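Local coordinates for protein STIV B116 (Sulfolobus turreted icosahedral virus, PDB 2J85) that probably binds DNA, as a small viral protein of a family conserved among diverse crenarchaeal viruses, at residues L34-E37 and L38-D42. Numbering follows the deposited sequence.
Sequences LKLE and LRLED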
loop_
_atom_site.group_PDB
_atom_site.type_symbol
_atom_site.label_atom_id
_atom_site.label_comp_id
_atom_site.label_asym_id
_atom_site.label_seq_id
_atom_site.Cartn_x
_atom_site.Cartn_y
_atom_site.Cartn_z
ATOM N N LEU A 34 18.657 13.496 -0.489
ATOM C CA LEU A 34 18.709 14.837 0.086
ATOM C C LEU A 34 17.594 15.108 1.128
ATOM O O LEU A 34 17.850 15.695 2.179
ATOM C CB LEU A 34 18.678 15.872 -1.039
ATOM C CG LEU A 34 19.949 16.074 -1.907
ATOM C CD1 LEU A 34 19.639 16.999 -3.052
ATOM C CD2 LEU A 34 21.123 16.634 -1.087
ATOM N N LYS A 35 16.361 14.680 0.832
ATOM C CA LYS A 35 15.261 14.794 1.782
ATOM C C LYS A 35 15.520 13.959 3.052
ATOM O O LYS A 35 15.305 14.412 4.176
ATOM C CB LYS A 35 13.924 14.413 1.108
ATOM C CG LYS A 35 13.382 15.515 0.173
ATOM C CD LYS A 35 12.361 14.983 -0.828
ATOM C CE LYS A 35 11.640 16.098 -1.602
ATOM N NZ LYS A 35 10.951 17.064 -0.730
ATOM N N LEU A 36 16.008 12.745 2.860
ATOM C CA LEU A 36 16.409 11.884 3.961
ATOM C C LEU A 36 17.503 12.525 4.816
ATOM O O LEU A 36 17.393 12.587 6.043
ATOM C CB LEU A 36 16.880 10.560 3.399
ATOM C CG LEU A 36 17.566 9.596 4.339
ATOM C CD1 LEU A 36 16.618 9.304 5.487
ATOM C CD2 LEU A 36 17.988 8.348 3.566
ATOM N N GLU A 37 18.541 13.032 4.171
ATOM C CA GLU A 37 19.611 13.736 4.882
ATOM C C GLU A 37 19.089 14.939 5.649
ATOM O O GLU A 37 19.455 15.139 6.797
ATOM C CB GLU A 37 20.715 14.153 3.907
ATOM C CG GLU A 37 21.511 12.971 3.396
ATOM C CD GLU A 37 22.130 13.199 1.999
ATOM O OE1 GLU A 37 22.198 14.359 1.533
ATOM O OE2 GLU A 37 22.551 12.191 1.380
ATOM N N LEU A 38 18.242 15.734 5.008
ATOM C CA LEU A 38 17.581 16.873 5.665
ATOM C C LEU A 38 16.807 16.464 6.917
ATOM O O LEU A 38 16.890 17.106 7.955
ATOM C CB LEU A 38 16.626 17.572 4.689
ATOM C CG LEU A 38 16.042 18.932 5.136
ATOM C CD1 LEU A 38 17.158 19.933 5.521
ATOM C CD2 LEU A 38 15.069 19.548 4.066
ATOM N N ARG A 39 16.048 15.387 6.832
ATOM C CA ARG A 39 15.262 14.959 7.990
ATOM C C ARG A 39 16.098 14.269 9.060
ATOM O O ARG A 39 15.723 14.266 10.215
ATOM C CB ARG A 39 14.097 14.092 7.531
ATOM C CG ARG A 39 13.186 14.796 6.547
ATOM C CD ARG A 39 12.957 16.244 6.926
ATOM N NE ARG A 39 12.104 16.903 5.960
ATOM C CZ ARG A 39 11.845 18.210 5.966
ATOM N NH1 ARG A 39 12.354 18.996 6.906
ATOM N NH2 ARG A 39 11.035 18.733 5.043
ATOM N N LEU A 40 17.252 13.731 8.684
ATOM C CA LEU A 40 18.192 13.226 9.676
ATOM C C LEU A 40 18.805 14.435 10.419
ATOM O O LEU A 40 18.789 14.508 11.658
ATOM C CB LEU A 40 19.256 12.318 9.017
ATOM C CG LEU A 40 18.789 10.882 8.695
ATOM C CD1 LEU A 40 19.726 10.150 7.696
ATOM C CD2 LEU A 40 18.602 10.065 9.990
ATOM N N GLU A 41 19.279 15.419 9.664
ATOM C CA GLU A 41 19.858 16.633 10.275
ATOM C C GLU A 41 18.898 17.394 11.198
ATOM O O GLU A 41 19.331 17.898 12.244
ATOM C CB GLU A 41 20.402 17.588 9.226
ATOM C CG GLU A 41 21.893 17.415 8.930
ATOM C CD GLU A 41 22.882 17.949 10.026
ATOM O OE1 GLU A 41 22.584 18.816 10.904
ATOM O OE2 GLU A 41 24.029 17.478 9.943
ATOM N N ASP A 42 17.627 17.517 10.828
ATOM C CA ASP A 42 16.715 18.285 11.662
ATOM C C ASP A 42 16.029 17.417 12.720
ATOM O O ASP A 42 15.224 17.915 13.513
ATOM C CB ASP A 42 15.686 19.058 10.833
ATOM C CG ASP A 42 14.639 18.163 10.207
ATOM O OD1 ASP A 42 14.496 16.986 10.604
ATOM O OD2 ASP A 42 13.964 18.637 9.288
#
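The last turns of helix 29-41 join Leu34-Glu37 to Leu38-Asp42 by regular i to i+4 hydrogen bonding: Leu38, Arg39, Leu40 and Glu41 give their amides to the carbonyls of Leu34, Lys35, Leu36 and Glu37. Glu41 N meets Glu37 O at 2.9 Å, nearly straight (171°). Leu36 and Leu40, one turn apart, run alongside each other off the same helix face, with Leu36 CD1 3.9 Å from Leu40 CD1. With chi1 at -79°, Leu40 carries CG beside its backbone N, where it packs 3.4 Å from Leu36 O. Arg39 lays its aliphatic stem against the preceding turn, CG 3.2 Å from Lys35 O. The bend at chi2 (-40°) swings Arg39 round the helix flank toward Leu38, and Asp42 reaches back, Arg39 NH1 and in-plane Asp42 OD2 forming a 2.9 Å salt bridge at the guanidinium edge. Leu38 CD2 sits over the centre of one Arg39 guanidinium face, 3.9 Å above it. Asp42 OD1 is hydrogen-bonded to Thr44 OG1, tying the helix end to the turn that leads into strand 45-47. Leu36 reaches inward to Leu6 of strand 4-7, Leu45 of strand 45-47 and Val58 of helix 52-62, while Leu40 packs on Leu45 and Leu66.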